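PDB 5TD3: catechol 1,2-dioxygenase from Burkholderia vietnamiensis, which probably catalyses the intradiol cleavage of catechol by molecular oxygen to give cis,cis-muconate, a ring-opening step of aromatic degradation. Local coordinates for residues A[70-75]-A[216-221]; A[82-87]-A[262-267]; A[173-178]-A[209-214]; A[230-235]-A[249-254]. All coordinates share one frame; numbering follows the deposited sequence. Where two conformers were deposited one is given.

Overall arrangement
From the N terminus, the chain first supplies the helical region: helix 63-78 holds residues 70-75, and the next helix holds residues 82-87. Residues 70-75 meet 216-221, where interaction 1 closes a loop of 140 residues. Residues 82-87 meet 262-267 still farther along the chain, so interactions 1 and 2 cross, and both border the bound lipid. Interaction 3 (173-178 with 209-214) falls within both of these spans. Interaction 4 (230-235 with 249-254) begins after interaction 1 has closed and lies within the span of interaction 2. Interactions 3 and 4 meet at the zinc ion: interaction 3 joins two loops, and interaction 4 ties a third to strand 248-253, at the edge of its sheet within this chain.

Interaction 1: A[70-75]-A[216-221]; sequences VNYLNK and QGATQQ. With PTY (phosphatidylethanolamine), chain G.
Tyr72 overlaps Ala218 along one rim of its ring, with CE1 4.0 Å from the Ala218 CB. CG is anti to the backbone N (chi1 176°), which carries the ring out from the helix so that its hydroxyl ends on the opposing turn. There Tyr72 OH donates to Ala218 O at 2.8 Å; the acceptor lies in the plane of the ring, yet the hydroxyl stands above the carbonyl plane, 72° out of it. Gln221 slides past the same ring, its amide turned 76° from the ring plane and its OE1 3.8 Å from Tyr72 CD1. The other end of that amide faces the lipid, with Gln221 NE2 3.0 Å from PTY O10, while Tyr72 CD2 touches acyl carbon C15 of the same lipid at 3.5 Å. A phospholipid held among N-terminal helices near the dimer interface is a known feature of catechol 1,2-dioxygenases, and here helix 218-226 of the dioxygenase region closes onto that helical layer, with Gly217 as its N-cap. Lys75 has its strongest partner in Asp79, a salt bridge; Asp79 also accepts from Ala218 N. Lys75 NZ adds a weak bond to Gln216 O at 3.3 Å, and a water links it to Gln221 OE1.

Interaction 2: A[82-87]-A[262-267]; sequences AALLAA and DDFAYA. With PTY (phosphatidylethanolamine), chain G.
Ala87 O is approached from two sources, a water that donates to it at 2.8 Å and the CA-H of Ala265, whose CA lies 3.5 Å from that oxygen with an angle of 149° at the hydrogen. The same water donates to Ala265 O, so one molecule stitches the helix to the loop where the two segments share no direct hydrogen bond. Beside this bridge the methyl groups of Ala87 and Ala265 meet, CB to CB at 4.0 Å. One turn earlier Leu84 extends CD1 to the tip of Phe264, reaching CZ at the ring edge, near its plane; the two side chains cross at about a right angle. Leu84 CG stands anti to the backbone N (chi1 -170°), which helps bring that branch across. The loop keeps its shape by its own means: a type I turn runs from Asp263 to Tyr266, and Asp263 OD1 accepts from Ala265 N at 3.1 Å in an Asx turn. Asp263 OD2 takes Ala267 N and also pairs with Arg232 in a salt bridge, tying the turn to a loop beside the metal site. Elsewhere on helix 82-88, Leu85 CD2 lies 3.7 Å from the lipid tail carbon C29. With two methyls, one ring edge and a shared water as its means, this is a small, mainly apolar contact, in which the water hydrogen-bonds to both carbonyl oxygens.

Interaction 3: A[173-178]-A[209-214]; sequences GFYSHF and VGYGCP. With ZN (zinc ion), chain C.
Gly173 adopts a left-handed backbone conformation, with phi 74°, exactly where the chain presses against Gly210: its CA lies 3.7 Å from Gly210 O, and a beta carbon would clash with that oxygen. The position therefore suits glycine on two counts. Close by, one water joins the segments, donating to Gly173 O at 2.8 Å and accepting from Gly212 N. Gly173 O also rests 3.8 Å from Tyr211 CD2. The second meeting is between two tyrosines whose side chains cross at about a right angle, Tyr175 CE1 coming 4.1 Å from Tyr211 CD2. Tyr175 CG is anti to the carbonyl carbon (chi1 -69°), and the ring carries its hydroxyl to the metal, where Tyr175 OH binds the zinc ion. His235 and His237 complete the protein ligands seen here; intradiol dioxygenases normally hold a non-haem iron in this place. Beyond Tyr175 the chain folds back in a type II turn closed by Phe178 N donating to Tyr175 O at 3.0 Å. Around the contact, Tyr175, His177 and Phe178 lean on Arg190 of strand 190-194, and the last two also on Val122 of strand 122-123. Tyr211 instead packs on Leu84 of helix 82-88, while the backbone of its segment pairs with residues Gly230 and Arg232, placing the loop between the helical region and the metal-bearing sheet.

Interaction 4: A[230-235]-A[249-254]; sequences GNRPAH and TTQFNI. With ZN (zinc ion), chain C.
His235 and Asn253 form an antiparallel, non-hydrogen-bonded pair with their CA atoms 4.2 Å apart, and just beyond it Ile254 N donates to Ala234 O at 3.0 Å in a nearly straight bond. Beside the pair, His235 CA makes a CA-H...O contact with Phe252 O at 3.2 Å. A water donates to both Ala234 O and Ile254 O, a second link at the strand's end. His235 has its CG between the backbone N and the carbonyl carbon (chi1 59°), and bonds at both ring nitrogens then fix the rotation: NE2 binds the zinc ion at 2.1 Å, while ND1 donates to Pro233 O at 2.7 Å, the acceptor lying only 5° out of the ring plane. This is the pattern of a metal-binding histidine oriented by a backbone carbonyl, here at the start of strand 235-241 in the sheet of the dioxygenase fold; His237, on the same strand, and Tyr175 are the other zinc ligands. Over one face of the His235 ring, towards its rim, lies Arg232 CZ, 4.0 Å above the plane. That guanidinium has its main polar partner in Asp263, a salt bridge. Gln251 has two conformers, so its approach to the His235 ring and a weak bond from Asn253 ND2 to its OE1 are both doubtful. The carbonyl oxygen of the Asn253 side chain, OD1, meets Pro233 CG at 3.2 Å. Ala234 CB also packs against Ile254 CG1 at 3.7 Å, and Ile254 also packs on Ile295 of strand 292-300.

Interaction 1: A[70-75]-A[216-221]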
# COMPACT_ATOMS: atom_id res chain seq x y z
N VAL A 70 2.16 2.23 7.70
CA VAL A 70 0.80 2.46 7.24
C VAL A 70 0.69 3.82 6.56
O VAL A 70 0.07 3.96 5.50
CB VAL A 70 -0.18 2.33 8.43
CG1 VAL A 70 -1.56 2.85 8.06
CG2 VAL A 70 -0.21 0.88 8.93
N ASN A 71 1.32 4.85 7.15
CA ASN A 71 1.30 6.18 6.55
C ASN A 71 2.00 6.18 5.19
O ASN A 71 1.57 6.85 4.25
CB ASN A 71 1.96 7.18 7.51
CG ASN A 71 1.91 8.59 6.99
OD1 ASN A 71 2.95 9.18 6.64
ND2 ASN A 71 0.72 9.15 6.92
N TYR A 72 3.09 5.41 5.08
CA TYR A 72 3.79 5.32 3.81
C TYR A 72 2.91 4.68 2.74
O TYR A 72 2.93 5.11 1.58
CB TYR A 72 5.09 4.54 3.98
CG TYR A 72 5.79 4.34 2.66
CD1 TYR A 72 6.60 5.33 2.13
CD2 TYR A 72 5.59 3.18 1.92
CE1 TYR A 72 7.22 5.17 0.91
CE2 TYR A 72 6.19 3.00 0.70
CZ TYR A 72 7.00 4.00 0.19
OH TYR A 72 7.61 3.82 -1.03
N LEU A 73 2.14 3.65 3.10
CA LEU A 73 1.24 3.05 2.12
C LEU A 73 0.20 4.05 1.64
O LEU A 73 -0.14 4.07 0.45
CB LEU A 73 0.56 1.81 2.70
CG LEU A 73 1.43 0.57 2.92
CD1 LEU A 73 0.60 -0.57 3.46
CD2 LEU A 73 2.10 0.13 1.63
N ASN A 74 -0.31 4.91 2.54
CA ASN A 74 -1.23 5.97 2.11
C ASN A 74 -0.57 6.88 1.08
O ASN A 74 -1.16 7.18 0.04
CB ASN A 74 -1.71 6.80 3.31
CG ASN A 74 -2.92 6.17 3.99
OD1 ASN A 74 -3.73 5.50 3.35
ND2 ASN A 74 -3.04 6.38 5.31
N LYS A 75 0.66 7.32 1.36
CA LYS A 75 1.37 8.19 0.43
C LYS A 75 1.64 7.49 -0.89
O LYS A 75 1.52 8.09 -1.96
CB LYS A 75 2.70 8.66 1.06
CG LYS A 75 3.58 9.55 0.16
CD LYS A 75 2.96 10.93 -0.13
CE LYS A 75 4.00 11.98 -0.58
NZ LYS A 75 5.17 11.44 -1.36
N GLN A 216 10.04 13.66 -5.62
CA GLN A 216 9.25 13.88 -4.41
C GLN A 216 8.29 12.73 -4.11
O GLN A 216 7.54 12.81 -3.13
CB GLN A 216 8.44 15.18 -4.53
CG GLN A 216 9.23 16.39 -5.03
CD GLN A 216 10.41 16.70 -4.16
OE1 GLN A 216 10.47 16.31 -2.99
NE2 GLN A 216 11.38 17.43 -4.71
N GLY A 217 8.30 11.68 -4.92
CA GLY A 217 7.34 10.61 -4.79
C GLY A 217 7.71 9.57 -3.73
O GLY A 217 8.84 9.51 -3.23
N ALA A 218 6.71 8.75 -3.41
CA ALA A 218 6.86 7.73 -2.37
C ALA A 218 7.97 6.74 -2.69
O ALA A 218 8.68 6.29 -1.78
CB ALA A 218 5.55 6.98 -2.18
N THR A 219 8.12 6.36 -3.96
CA THR A 219 9.15 5.38 -4.30
C THR A 219 10.53 5.93 -3.97
O THR A 219 11.30 5.29 -3.24
CB THR A 219 9.04 4.95 -5.76
OG1 THR A 219 7.71 4.45 -6.03
CG2 THR A 219 10.05 3.84 -6.05
N GLN A 220 10.83 7.16 -4.41
CA GLN A 220 12.13 7.74 -4.09
C GLN A 220 12.29 7.96 -2.60
O GLN A 220 13.40 7.85 -2.08
CB GLN A 220 12.34 9.06 -4.82
CG GLN A 220 13.81 9.54 -4.79
CD GLN A 220 14.75 8.51 -5.41
OE1 GLN A 220 14.59 8.15 -6.58
NE2 GLN A 220 15.72 8.03 -4.64
N GLN A 221 11.20 8.29 -1.89
CA GLN A 221 11.30 8.47 -0.45
C GLN A 221 11.83 7.22 0.23
O GLN A 221 12.73 7.29 1.09
CB GLN A 221 9.94 8.86 0.13
CG GLN A 221 10.04 9.25 1.61
CD GLN A 221 8.81 8.86 2.41
OE1 GLN A 221 7.68 9.00 1.95
NE2 GLN A 221 9.03 8.37 3.63
C1 PTY G . 10.46 5.86 9.63
C2 PTY G . 4.75 8.50 10.20
C3 PTY G . 5.87 9.54 9.89
O4 PTY G . 10.96 4.51 9.53
C5 PTY G . 9.85 7.77 8.09
C6 PTY G . 10.24 6.32 8.21
O7 PTY G . 9.21 5.44 7.66
C8 PTY G . 9.10 5.34 6.33
O10 PTY G . 9.57 6.14 5.56
C11 PTY G . 8.36 4.10 5.94
C12 PTY G . 9.19 3.22 5.03
C13 PTY G . 8.79 1.77 5.11
C14 PTY G . 7.32 1.54 4.96
C15 PTY G . 7.00 0.57 3.86
C16 PTY G . 7.69 -0.76 4.01
C17 PTY G . 7.70 -1.53 2.71
C18 PTY G . 8.19 -2.95 2.82
C19 PTY G . 8.39 -3.58 1.46
C20 PTY G . 8.69 -5.06 1.51
C21 PTY G . 7.56 -5.96 1.03
C22 PTY G . 6.19 -5.58 1.53
C23 PTY G . 5.33 -4.91 0.47
C24 PTY G . 6.01 -4.84 -0.89
C25 PTY G . 5.12 -4.38 -2.01
C26 PTY G . 5.89 -3.74 -3.15
C27 PTY G . 5.05 -3.54 -4.39
C28 PTY G . 3.77 -2.81 -4.13
C29 PTY G . 4.00 -1.42 -3.62
C30 PTY G . 10.53 3.62 10.42
C31 PTY G . 11.01 2.23 10.08
O30 PTY G . 9.85 3.90 11.37
C32 PTY G . 9.92 1.17 10.13
C33 PTY G . 8.93 1.27 8.98
C34 PTY G . 8.48 -0.07 8.40
C35 PTY G . 7.33 -0.74 9.14
C36 PTY G . 6.43 -1.59 8.24
C37 PTY G . 5.22 -2.18 8.96
C38 PTY G . 4.13 -2.77 8.07
C39 PTY G . 3.15 -1.76 7.48
C40 PTY G . 2.32 -2.29 6.32
C41 PTY G . 1.10 -3.12 6.68
C42 PTY G . -0.14 -2.34 7.10
C43 PTY G . -1.41 -2.63 6.30
C44 PTY G . -1.76 -4.10 6.24
P1 PTY G . 8.57 9.20 9.93
O11 PTY G . 7.08 9.07 10.53
O12 PTY G . 8.68 10.52 9.15
O13 PTY G . 9.65 9.14 10.95
O14 PTY G . 8.69 8.03 8.89
N1 PTY G . 4.51 8.45 11.66
O HOH W 1 7.28 10.73 -0.15

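Interaction 2: A[82-87]-A[262-267]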
# COMPACT_ATOMS: atom_id res chain seq x y z
N ALA A 82 2.43 2.61 -6.65
CA ALA A 82 2.64 1.26 -6.14
C ALA A 82 3.35 0.37 -7.16
O ALA A 82 4.16 -0.48 -6.78
CB ALA A 82 1.32 0.62 -5.72
N ALA A 83 3.05 0.55 -8.46
CA ALA A 83 3.71 -0.28 -9.48
C ALA A 83 5.15 0.16 -9.72
O ALA A 83 5.99 -0.66 -10.10
CB ALA A 83 2.94 -0.23 -10.80
N LEU A 84 5.46 1.43 -9.47
CA LEU A 84 6.84 1.89 -9.53
C LEU A 84 7.65 1.30 -8.38
O LEU A 84 8.81 0.93 -8.57
CB LEU A 84 6.88 3.41 -9.49
CG LEU A 84 8.24 4.03 -9.77
CD1 LEU A 84 8.69 3.73 -11.19
CD2 LEU A 84 8.17 5.54 -9.53
N LEU A 85 7.06 1.21 -7.18
CA LEU A 85 7.76 0.57 -6.07
C LEU A 85 7.90 -0.93 -6.31
O LEU A 85 8.91 -1.54 -5.93
CB LEU A 85 7.04 0.85 -4.74
CG LEU A 85 7.76 0.29 -3.50
CD1 LEU A 85 9.10 0.98 -3.30
CD2 LEU A 85 6.89 0.45 -2.25
N ALA A 86 6.89 -1.56 -6.93
CA ALA A 86 7.03 -2.98 -7.28
C ALA A 86 8.27 -3.20 -8.13
O ALA A 86 9.02 -4.17 -7.95
CB ALA A 86 5.79 -3.47 -8.01
N ALA A 87 8.53 -2.27 -9.06
CA ALA A 87 9.75 -2.38 -9.85
C ALA A 87 10.99 -2.10 -9.01
O ALA A 87 11.97 -2.84 -9.07
CB ALA A 87 9.66 -1.42 -11.05
N ASP A 262 23.33 -1.20 -12.98
CA ASP A 262 22.95 -0.58 -11.72
C ASP A 262 21.54 -0.00 -11.83
O ASP A 262 21.24 1.06 -11.29
CB ASP A 262 23.95 0.49 -11.31
CG ASP A 262 23.80 0.89 -9.88
OD1 ASP A 262 23.25 0.09 -9.09
OD2 ASP A 262 24.23 2.01 -9.53
N ASP A 263 20.68 -0.72 -12.55
CA ASP A 263 19.28 -0.36 -12.71
C ASP A 263 18.56 -0.51 -11.38
O ASP A 263 18.65 -1.56 -10.74
CB ASP A 263 18.68 -1.27 -13.78
CG ASP A 263 17.23 -0.97 -14.11
OD1 ASP A 263 16.69 0.09 -13.71
OD2 ASP A 263 16.64 -1.81 -14.81
N PHE A 264 17.86 0.54 -10.95
CA PHE A 264 17.09 0.42 -9.71
C PHE A 264 15.94 -0.58 -9.82
O PHE A 264 15.39 -0.97 -8.79
CB PHE A 264 16.57 1.82 -9.29
CG PHE A 264 15.14 2.11 -9.70
CD1 PHE A 264 14.86 2.57 -10.98
CD2 PHE A 264 14.10 1.96 -8.79
CE1 PHE A 264 13.54 2.84 -11.35
CE2 PHE A 264 12.78 2.23 -9.17
CZ PHE A 264 12.51 2.66 -10.44
N ALA A 265 15.59 -1.02 -11.03
CA ALA A 265 14.52 -1.99 -11.25
C ALA A 265 15.05 -3.35 -11.68
O ALA A 265 14.26 -4.23 -12.04
CB ALA A 265 13.51 -1.47 -12.28
N TYR A 266 16.37 -3.52 -11.69
CA TYR A 266 17.01 -4.83 -11.79
C TYR A 266 16.64 -5.57 -13.07
O TYR A 266 16.53 -6.80 -13.08
CB TYR A 266 16.65 -5.66 -10.56
CG TYR A 266 17.04 -4.97 -9.29
CD1 TYR A 266 18.39 -4.86 -8.93
CD2 TYR A 266 16.09 -4.39 -8.48
CE1 TYR A 266 18.76 -4.21 -7.76
CE2 TYR A 266 16.45 -3.73 -7.33
CZ TYR A 266 17.78 -3.66 -6.97
OH TYR A 266 18.14 -3.01 -5.83
N ALA A 267 16.50 -4.84 -14.17
CA ALA A 267 15.95 -5.39 -15.40
C ALA A 267 16.99 -5.78 -16.45
O ALA A 267 16.61 -6.39 -17.46
CB ALA A 267 14.97 -4.39 -16.03
C1 PTY G . 10.46 5.86 9.63
C2 PTY G . 4.75 8.50 10.20
C3 PTY G . 5.87 9.54 9.89
O4 PTY G . 10.96 4.51 9.53
C5 PTY G . 9.85 7.77 8.09
C6 PTY G . 10.24 6.32 8.21
O7 PTY G . 9.21 5.44 7.66
C8 PTY G . 9.10 5.34 6.33
O10 PTY G . 9.57 6.14 5.56
C11 PTY G . 8.36 4.10 5.94
C12 PTY G . 9.19 3.22 5.03
C13 PTY G . 8.79 1.77 5.11
C14 PTY G . 7.32 1.54 4.96
C15 PTY G . 7.00 0.57 3.86
C16 PTY G . 7.69 -0.76 4.01
C17 PTY G . 7.70 -1.53 2.71
C18 PTY G . 8.19 -2.95 2.82
C19 PTY G . 8.39 -3.58 1.46
C20 PTY G . 8.69 -5.06 1.51
C21 PTY G . 7.56 -5.96 1.03
C22 PTY G . 6.19 -5.58 1.53
C23 PTY G . 5.33 -4.91 0.47
C24 PTY G . 6.01 -4.84 -0.89
C25 PTY G . 5.12 -4.38 -2.01
C26 PTY G . 5.89 -3.74 -3.15
C27 PTY G . 5.05 -3.54 -4.39
C28 PTY G . 3.77 -2.81 -4.13
C29 PTY G . 4.00 -1.42 -3.62
C30 PTY G . 10.53 3.62 10.42
C31 PTY G . 11.01 2.23 10.08
O30 PTY G . 9.85 3.90 11.37
C32 PTY G . 9.92 1.17 10.13
C33 PTY G . 8.93 1.27 8.98
C34 PTY G . 8.48 -0.07 8.40
C35 PTY G . 7.33 -0.74 9.14
C36 PTY G . 6.43 -1.59 8.24
C37 PTY G . 5.22 -2.18 8.96
C38 PTY G . 4.13 -2.77 8.07
C39 PTY G . 3.15 -1.76 7.48
C40 PTY G . 2.32 -2.29 6.32
C41 PTY G . 1.10 -3.12 6.68
C42 PTY G . -0.14 -2.34 7.10
C43 PTY G . -1.41 -2.63 6.30
C44 PTY G . -1.76 -4.10 6.24
P1 PTY G . 8.57 9.20 9.93
O11 PTY G . 7.08 9.07 10.53
O12 PTY G . 8.68 10.52 9.15
O13 PTY G . 9.65 9.14 10.95
O14 PTY G . 8.69 8.03 8.89
N1 PTY G . 4.51 8.45 11.66
O HOH W 2 12.14 -5.17 -10.59

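Interaction 3: A[173-178]-A[209-214]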
# COMPACT_ATOMS: atom_id res chain seq x y z
N GLY A 173 14.31 11.99 -20.13
CA GLY A 173 13.91 10.82 -19.40
C GLY A 173 12.43 10.71 -19.18
O GLY A 173 12.00 9.90 -18.36
N PHE A 174 11.62 11.49 -19.90
CA PHE A 174 10.18 11.45 -19.75
C PHE A 174 9.54 10.71 -20.91
O PHE A 174 10.00 10.77 -22.05
CB PHE A 174 9.58 12.85 -19.66
CG PHE A 174 9.96 13.60 -18.41
CD1 PHE A 174 9.93 12.97 -17.18
CD2 PHE A 174 10.34 14.93 -18.47
CE1 PHE A 174 10.28 13.66 -16.02
CE2 PHE A 174 10.69 15.62 -17.33
CZ PHE A 174 10.66 14.98 -16.10
N TYR A 175 8.45 10.01 -20.61
CA TYR A 175 7.65 9.32 -21.61
C TYR A 175 6.40 10.12 -21.92
O TYR A 175 5.79 10.72 -21.04
CB TYR A 175 7.20 7.96 -21.11
CG TYR A 175 8.28 6.92 -20.97
CD1 TYR A 175 9.24 7.01 -19.97
CD2 TYR A 175 8.29 5.80 -21.79
CE1 TYR A 175 10.21 6.03 -19.83
CE2 TYR A 175 9.24 4.82 -21.64
CZ TYR A 175 10.20 4.94 -20.68
OH TYR A 175 11.13 3.94 -20.57
N SER A 176 5.98 10.04 -23.18
CA SER A 176 4.68 10.63 -23.51
C SER A 176 3.58 9.97 -22.67
O SER A 176 3.67 8.80 -22.30
CB SER A 176 4.39 10.50 -25.01
OG SER A 176 4.35 9.14 -25.42
N HIS A 177 2.56 10.77 -22.34
CA HIS A 177 1.43 10.42 -21.48
C HIS A 177 1.81 10.37 -20.00
O HIS A 177 0.93 10.25 -19.14
CB HIS A 177 0.79 9.08 -21.88
CG HIS A 177 0.39 9.04 -23.32
ND1 HIS A 177 -0.89 9.35 -23.75
CD2 HIS A 177 1.10 8.77 -24.44
CE1 HIS A 177 -0.95 9.25 -25.06
NE2 HIS A 177 0.25 8.90 -25.51
N PHE A 178 3.10 10.48 -19.70
CA PHE A 178 3.61 10.53 -18.33
C PHE A 178 4.61 11.67 -18.17
O PHE A 178 5.48 11.63 -17.30
CB PHE A 178 4.26 9.20 -17.94
CG PHE A 178 3.33 8.02 -18.04
CD1 PHE A 178 2.50 7.69 -16.98
CD2 PHE A 178 3.30 7.23 -19.18
CE1 PHE A 178 1.67 6.61 -17.04
CE2 PHE A 178 2.46 6.13 -19.26
CZ PHE A 178 1.63 5.81 -18.19
N VAL A 209 17.18 8.68 -23.07
CA VAL A 209 18.02 8.91 -21.90
C VAL A 209 17.36 8.18 -20.73
O VAL A 209 16.15 7.96 -20.73
CB VAL A 209 18.15 10.42 -21.64
CG1 VAL A 209 18.81 10.73 -20.30
CG2 VAL A 209 18.94 11.05 -22.78
N GLY A 210 18.18 7.79 -19.75
CA GLY A 210 17.66 7.02 -18.63
C GLY A 210 16.61 7.75 -17.83
O GLY A 210 16.59 8.98 -17.74
N TYR A 211 15.75 6.96 -17.19
CA TYR A 211 14.62 7.40 -16.39
C TYR A 211 15.01 7.52 -14.92
O TYR A 211 15.87 6.78 -14.43
CB TYR A 211 13.48 6.39 -16.59
CG TYR A 211 12.34 6.46 -15.60
CD1 TYR A 211 12.44 5.87 -14.34
CD2 TYR A 211 11.14 7.06 -15.95
CE1 TYR A 211 11.39 5.93 -13.43
CE2 TYR A 211 10.08 7.12 -15.04
CZ TYR A 211 10.22 6.55 -13.78
OH TYR A 211 9.16 6.62 -12.89
N GLY A 212 14.38 8.45 -14.22
CA GLY A 212 14.50 8.54 -12.77
C GLY A 212 13.14 8.65 -12.11
O GLY A 212 12.21 9.22 -12.68
N CYS A 213 13.03 8.10 -10.90
CA CYS A 213 11.76 8.17 -10.18
C CYS A 213 11.40 9.63 -9.90
O CYS A 213 12.29 10.47 -9.77
CB CYS A 213 11.83 7.43 -8.85
SG CYS A 213 11.88 5.64 -9.01
N PRO A 214 10.11 9.95 -9.81
CA PRO A 214 9.70 11.30 -9.39
C PRO A 214 10.36 11.66 -8.07
O PRO A 214 10.15 10.97 -7.06
CB PRO A 214 8.18 11.17 -9.24
CG PRO A 214 7.81 10.09 -10.15
CD PRO A 214 8.95 9.09 -10.10
ZN ZN C . 11.24 2.43 -19.51
O HOH W 3 12.32 10.08 -15.63

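Interaction 4: A[230-235]-A[249-254]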
# COMPACT_ATOMS: atom_id res chain seq x y z
N GLY A 230 17.26 6.05 -7.55
CA GLY A 230 16.06 5.64 -8.26
C GLY A 230 16.14 5.78 -9.76
O GLY A 230 15.15 6.11 -10.42
N ASN A 231 17.30 5.45 -10.32
CA ASN A 231 17.58 5.69 -11.74
C ASN A 231 17.64 4.40 -12.55
O ASN A 231 18.03 3.34 -12.04
CB ASN A 231 18.90 6.44 -11.90
CG ASN A 231 18.87 7.81 -11.26
OD1 ASN A 231 17.92 8.57 -11.45
ND2 ASN A 231 19.89 8.11 -10.47
N ARG A 232 17.26 4.51 -13.82
CA ARG A 232 17.42 3.45 -14.81
C ARG A 232 18.39 3.89 -15.89
O ARG A 232 18.44 5.07 -16.25
CB ARG A 232 16.08 3.12 -15.48
CG ARG A 232 14.96 2.82 -14.51
CD ARG A 232 13.91 1.94 -15.13
NE ARG A 232 14.43 0.63 -15.43
CZ ARG A 232 13.90 -0.19 -16.33
NH1 ARG A 232 12.83 0.17 -17.02
NH2 ARG A 232 14.45 -1.37 -16.52
N PRO A 233 19.17 2.96 -16.45
CA PRO A 233 19.95 3.27 -17.65
C PRO A 233 19.01 3.51 -18.83
O PRO A 233 17.83 3.13 -18.80
CB PRO A 233 20.80 2.02 -17.86
CG PRO A 233 19.92 0.91 -17.28
CD PRO A 233 19.30 1.54 -16.07
N ALA A 234 19.53 4.16 -19.87
CA ALA A 234 18.73 4.33 -21.08
C ALA A 234 18.36 2.97 -21.66
O ALA A 234 19.17 2.05 -21.70
CB ALA A 234 19.49 5.16 -22.12
N HIS A 235 17.12 2.86 -22.13
CA HIS A 235 16.61 1.58 -22.60
C HIS A 235 15.43 1.83 -23.52
O HIS A 235 14.90 2.94 -23.62
CB HIS A 235 16.18 0.70 -21.42
CG HIS A 235 15.12 1.35 -20.58
ND1 HIS A 235 15.41 2.31 -19.65
CD2 HIS A 235 13.78 1.20 -20.57
CE1 HIS A 235 14.29 2.73 -19.08
NE2 HIS A 235 13.29 2.06 -19.62
N THR A 249 7.51 -9.85 -23.73
CA THR A 249 7.77 -8.57 -23.09
C THR A 249 9.27 -8.48 -22.86
O THR A 249 9.85 -9.34 -22.18
CB THR A 249 7.04 -8.46 -21.74
OG1 THR A 249 5.62 -8.59 -21.93
CG2 THR A 249 7.36 -7.11 -21.04
N THR A 250 9.92 -7.46 -23.42
CA THR A 250 11.37 -7.37 -23.27
C THR A 250 11.80 -5.91 -23.42
O THR A 250 10.97 -5.00 -23.54
CB THR A 250 12.09 -8.30 -24.27
OG1 THR A 250 13.48 -8.41 -23.94
CG2 THR A 250 11.96 -7.79 -25.72
N GLN A 251 13.12 -5.72 -23.38
CA GLN A 251 13.72 -4.41 -23.59
C GLN A 251 15.14 -4.64 -24.11
O GLN A 251 15.63 -5.76 -24.15
CB GLN A 251 13.77 -3.60 -22.30
CG GLN A 251 15.03 -3.83 -21.48
CD GLN A 251 15.08 -2.99 -20.22
OE1 GLN A 251 16.14 -2.77 -19.64
NE2 GLN A 251 13.93 -2.50 -19.80
N PHE A 252 15.79 -3.55 -24.52
CA PHE A 252 17.25 -3.63 -24.54
C PHE A 252 17.81 -2.34 -23.95
O PHE A 252 17.15 -1.30 -23.92
CB PHE A 252 17.85 -3.96 -25.93
CG PHE A 252 17.64 -2.93 -26.99
CD1 PHE A 252 18.28 -1.69 -26.95
CD2 PHE A 252 16.86 -3.23 -28.10
CE1 PHE A 252 18.09 -0.76 -27.95
CE2 PHE A 252 16.68 -2.30 -29.11
CZ PHE A 252 17.29 -1.07 -29.04
N ASN A 253 19.02 -2.44 -23.42
CA ASN A 253 19.68 -1.29 -22.84
C ASN A 253 20.66 -0.70 -23.83
O ASN A 253 21.24 -1.40 -24.66
CB ASN A 253 20.39 -1.69 -21.55
CG ASN A 253 19.42 -1.94 -20.42
OD1 ASN A 253 19.01 -1.01 -19.72
ND2 ASN A 253 19.00 -3.18 -20.26
N ILE A 254 20.84 0.62 -23.75
CA ILE A 254 21.76 1.31 -24.63
C ILE A 254 23.18 1.03 -24.15
O ILE A 254 23.52 1.30 -23.00
CB ILE A 254 21.47 2.81 -24.67
CG1 ILE A 254 20.03 3.04 -25.12
CG2 ILE A 254 22.47 3.52 -25.59
CD1 ILE A 254 19.73 2.49 -26.50
ZN ZN C . 11.24 2.43 -19.51
O HOH W 4 21.55 1.13 -20.84